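Local coordinates for protein NAD-dependent aldehyde dehydrogenase (Burkholderia multivorans, PDB 5UJU) that probably oxidises aldehydes to the corresponding carboxylic acids, passing the electrons to NAD, at residues H143-A148 with P241-P246; C213-T218 with A344-Q349. One frame throughout, in Å; residues are numbered along the deposited sequence.

Overall arrangement
From the N terminus, the chain first reaches 143-148, where helix 134-145 ends and turns toward helix 149-156. It then runs through strand 191-211 into 213-218, the loop after the strand and the start of helix 217-230, through strand 234-238 into 241-246, and only much later into 344-349, where helix 332-344 gives way to a loop. Contact 1 closes a loop when 241-246 packs on 143-148; contact 2 opens within that loop and closes beyond it, so the two cross. The contacts, with centres about 9 Å apart, are linked by a short, probable hydrogen bond between Tyr-346 OH and Thr-145 O. Together they tie two connections of the Rossmann-like sheet to the end of helix 134-145 and to the loop leading to strand 356-360 of the second sheet.

Contact 1: H143-A148 with P241-P246; sequences HTTGQA and PGAILP
Gly-242 meets Thr-144 through its carbonyl: Gly-242 O lies 3.4 Å from Thr-144 CB and 3.8 Å from Thr-144 CG2. Next along the turn, Ala-243 sets its backbone against the same side chain, with CA 3.8 Å from Thr-144 CB, while its methyl CB comes 3.9 Å from Thr-144 OG1 and reaches the CG2 of Thr-145 at a looser 4.4 Å. The chain then bends into helix 245-260, and the backbone N atoms of Ile-244 and Leu-245 both bind one carboxylate oxygen of Glu-80. Pro-246 closes the contact by bringing its ring tip to tip with Thr-144, CG 3.8 Å from OG1.

The join links the connection after strand 234-238 of the Rossmann-like coenzyme domain to the C-terminal end of helix 134-145. Thr-144 OG1 sits between the backbone N and the carbonyl carbon (chi1 53°) and hydrogen-bonds to Ser-140 O in its own helix. Thr-145 OG1 likewise turns back to Val-141 O, and accepts from Gln-147 N to form an ST turn. With both hydroxyls engaged on their own side, no hydrogen bond spans the two segments, and the buried fit rests on van der Waals contact.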
# COMPACT_ATOMS: atom_id res chain seq x y z
N HIS A 143 12.86 31.33 10.33
CA HIS A 143 12.47 32.51 9.57
C HIS A 143 11.62 32.19 8.36
O HIS A 143 11.43 33.05 7.50
CB HIS A 143 13.71 33.32 9.19
CG HIS A 143 14.33 33.99 10.38
ND1 HIS A 143 13.74 35.05 11.03
CD2 HIS A 143 15.45 33.70 11.08
CE1 HIS A 143 14.49 35.41 12.05
NE2 HIS A 143 15.54 34.61 12.11
N THR A 144 11.07 30.99 8.28
CA THR A 144 9.96 30.78 7.35
C THR A 144 8.69 30.34 8.06
O THR A 144 7.61 30.85 7.74
CB THR A 144 10.30 29.73 6.27
OG1 THR A 144 10.78 28.52 6.87
CG2 THR A 144 11.35 30.28 5.34
N THR A 145 8.79 29.43 9.03
CA THR A 145 7.63 28.89 9.72
C THR A 145 7.22 29.70 10.94
O THR A 145 6.07 29.59 11.38
CB THR A 145 7.88 27.45 10.16
OG1 THR A 145 8.82 27.45 11.25
CG2 THR A 145 8.44 26.64 9.00
N GLY A 146 8.14 30.47 11.52
CA GLY A 146 7.87 31.19 12.74
C GLY A 146 8.13 30.42 14.01
O GLY A 146 7.87 30.95 15.11
N GLN A 147 8.62 29.18 13.91
CA GLN A 147 8.96 28.42 15.11
C GLN A 147 10.08 29.11 15.87
O GLN A 147 11.04 29.62 15.28
CB GLN A 147 9.37 26.99 14.74
CG GLN A 147 8.19 26.10 14.44
CD GLN A 147 8.56 24.76 13.83
OE1 GLN A 147 9.72 24.36 13.84
NE2 GLN A 147 7.56 24.06 13.33
N ALA A 148 9.94 29.15 17.20
CA ALA A 148 11.03 29.61 18.05
C ALA A 148 12.25 28.73 17.86
O ALA A 148 12.16 27.57 17.44
CB ALA A 148 10.60 29.61 19.53
N PRO A 241 5.19 27.55 -0.85
CA PRO A 241 5.87 28.81 -1.23
C PRO A 241 6.26 29.69 -0.04
O PRO A 241 7.06 30.62 -0.21
CB PRO A 241 4.84 29.53 -2.12
CG PRO A 241 3.77 28.55 -2.38
CD PRO A 241 3.80 27.50 -1.34
N GLY A 242 5.71 29.44 1.14
CA GLY A 242 6.12 30.17 2.33
C GLY A 242 7.26 29.55 3.11
O GLY A 242 7.74 30.17 4.07
N ALA A 243 7.72 28.35 2.73
CA ALA A 243 8.79 27.66 3.47
C ALA A 243 9.63 26.86 2.48
O ALA A 243 9.65 25.63 2.51
CB ALA A 243 8.24 26.74 4.56
N ILE A 244 10.34 27.56 1.60
CA ILE A 244 11.19 26.90 0.60
C ILE A 244 12.58 26.61 1.14
O ILE A 244 13.10 25.51 0.98
CB ILE A 244 11.28 27.75 -0.68
CG1 ILE A 244 9.89 27.96 -1.29
CG2 ILE A 244 12.24 27.10 -1.70
CD1 ILE A 244 9.84 29.15 -2.27
N LEU A 245 13.20 27.60 1.78
CA LEU A 245 14.61 27.52 2.15
C LEU A 245 14.99 26.24 2.88
O LEU A 245 16.03 25.66 2.53
CB LEU A 245 15.01 28.75 2.98
CG LEU A 245 16.53 28.86 3.22
CD1 LEU A 245 17.28 28.87 1.87
CD2 LEU A 245 16.93 30.07 4.06
N PRO A 246 14.24 25.76 3.89
CA PRO A 246 14.65 24.51 4.55
C PRO A 246 14.75 23.33 3.59
O PRO A 246 15.65 22.50 3.76
CB PRO A 246 13.55 24.29 5.62
CG PRO A 246 13.02 25.64 5.89
CD PRO A 246 13.07 26.37 4.57

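Contact 2: C213-T218 with A344-Q349; sequences CCTFPT and ALYSGQ. With NA (sodium ion), chain C.
Tyr-346 O is gripped twice by Gln-349, whose backbone N and side-chain NE2 each lie 3.0 Å from it, on opposite faces of the carbonyl plane. NE2 stands 48° out of that plane; Ala-400 O also holds it, and Gln-402 N holds OE1. The backbone bond closes a type I' beta turn after helix 332-344. It faces the beta-alpha connection of the Rossmann-like domain between strand 191-211 and helix 217-230, where Cys-213 SG accepts from the backbone N of Thr-215 and Phe-216. Both loops probably lead into conserved motifs around the family's catalytic centre.

Tyr-346 CG is anti to the backbone N (chi1 -173°). Gln-349 CB lies 3.6 Å above one face of the Tyr-346 ring, toward the rim. Tyr-346 OH, bonded to Thr-145 O, comes 3.8 Å from Thr-215 CG2. The Phe-216 and Tyr-346 side chains run past one another in opposing senses, ring planes at 81°, and Phe-216 CE1 reaches the Tyr-346 ring edge, 4.0 Å from CE2. Gln-349 O lies at the Phe-216 ring edge, 3.8 Å from CE1. A water donates to Gln-349 O and hydrogen-bonds Thr-215 OG1. Gly-348 O binds the sodium ion at 2.7 Å, alongside four waters and Gly-458 O.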
# COMPACT_ATOMS: atom_id res chain seq x y z
N CYS A 213 4.92 21.52 3.17
CA CYS A 213 4.05 22.12 4.18
C CYS A 213 4.66 23.42 4.71
O CYS A 213 5.89 23.56 4.76
CB CYS A 213 3.82 21.11 5.31
SG CYS A 213 3.44 21.77 6.94
N CYS A 214 3.82 24.37 5.10
CA CYS A 214 4.35 25.68 5.51
C CYS A 214 4.79 25.73 6.97
O CYS A 214 5.54 26.65 7.33
CB CYS A 214 3.34 26.80 5.24
SG CYS A 214 1.90 26.84 6.33
N THR A 215 4.37 24.78 7.81
CA THR A 215 4.71 24.80 9.23
C THR A 215 5.83 23.83 9.60
O THR A 215 6.68 24.16 10.43
CB THR A 215 3.48 24.44 10.08
OG1 THR A 215 2.86 23.28 9.51
CG2 THR A 215 2.48 25.59 10.12
N PHE A 216 5.83 22.62 9.04
CA PHE A 216 6.86 21.63 9.33
C PHE A 216 7.44 21.12 8.02
O PHE A 216 7.28 19.94 7.66
CB PHE A 216 6.30 20.48 10.17
CG PHE A 216 6.00 20.87 11.60
CD1 PHE A 216 4.80 21.50 11.93
CD2 PHE A 216 6.92 20.63 12.61
CE1 PHE A 216 4.53 21.87 13.24
CE2 PHE A 216 6.65 21.00 13.93
CZ PHE A 216 5.46 21.62 14.24
N PRO A 217 8.19 21.97 7.31
CA PRO A 217 8.66 21.59 5.96
C PRO A 217 9.55 20.36 5.96
O PRO A 217 9.37 19.47 5.12
CB PRO A 217 9.40 22.85 5.48
CG PRO A 217 9.81 23.57 6.75
CD PRO A 217 8.69 23.30 7.73
N THR A 218 10.50 20.27 6.89
CA THR A 218 11.36 19.08 6.92
C THR A 218 10.71 17.92 7.68
O THR A 218 10.79 16.77 7.24
CB THR A 218 12.72 19.43 7.52
OG1 THR A 218 12.56 19.98 8.83
CG2 THR A 218 13.45 20.44 6.63
N ALA A 344 -0.12 26.34 23.97
CA ALA A 344 0.78 27.48 23.77
C ALA A 344 1.93 27.18 22.81
O ALA A 344 2.40 28.10 22.12
CB ALA A 344 1.34 27.92 25.12
N LEU A 345 2.39 25.93 22.76
CA LEU A 345 3.52 25.52 21.93
C LEU A 345 3.34 25.95 20.49
O LEU A 345 2.42 25.49 19.80
CB LEU A 345 3.65 24.00 22.01
CG LEU A 345 4.69 23.35 22.91
CD1 LEU A 345 4.60 21.86 22.70
CD2 LEU A 345 6.08 23.86 22.57
N TYR A 346 4.22 26.83 20.02
CA TYR A 346 4.17 27.30 18.63
C TYR A 346 2.79 27.87 18.29
O TYR A 346 2.32 27.78 17.15
CB TYR A 346 4.59 26.16 17.68
CG TYR A 346 4.76 26.52 16.20
CD1 TYR A 346 5.13 27.80 15.80
CD2 TYR A 346 4.52 25.57 15.22
CE1 TYR A 346 5.27 28.11 14.43
CE2 TYR A 346 4.65 25.86 13.89
CZ TYR A 346 5.02 27.12 13.50
OH TYR A 346 5.14 27.38 12.15
N SER A 347 2.11 28.45 19.29
CA SER A 347 0.83 29.13 19.08
C SER A 347 -0.20 28.22 18.42
O SER A 347 -0.97 28.64 17.56
CB SER A 347 0.99 30.42 18.27
OG SER A 347 1.85 31.35 18.92
N GLY A 348 -0.23 26.96 18.86
CA GLY A 348 -1.20 26.00 18.37
C GLY A 348 -1.08 25.65 16.91
O GLY A 348 -2.01 25.07 16.34
N GLN A 349 0.06 25.96 16.28
CA GLN A 349 0.28 25.71 14.87
C GLN A 349 0.92 24.34 14.61
O GLN A 349 1.52 24.13 13.54
CB GLN A 349 1.14 26.83 14.26
CG GLN A 349 0.46 28.21 14.31
CD GLN A 349 1.39 29.37 13.98
OE1 GLN A 349 1.18 30.08 12.99
NE2 GLN A 349 2.41 29.59 14.82
NA NA C . -4.61 24.69 17.08
O HOH W 1 1.13 21.98 11.38
O HOH W 2 -4.11 24.96 14.56
O HOH W 3 -7.08 24.96 16.77
O HOH W 4 -5.01 22.12 17.12
O HOH W 5 -5.24 24.91 19.74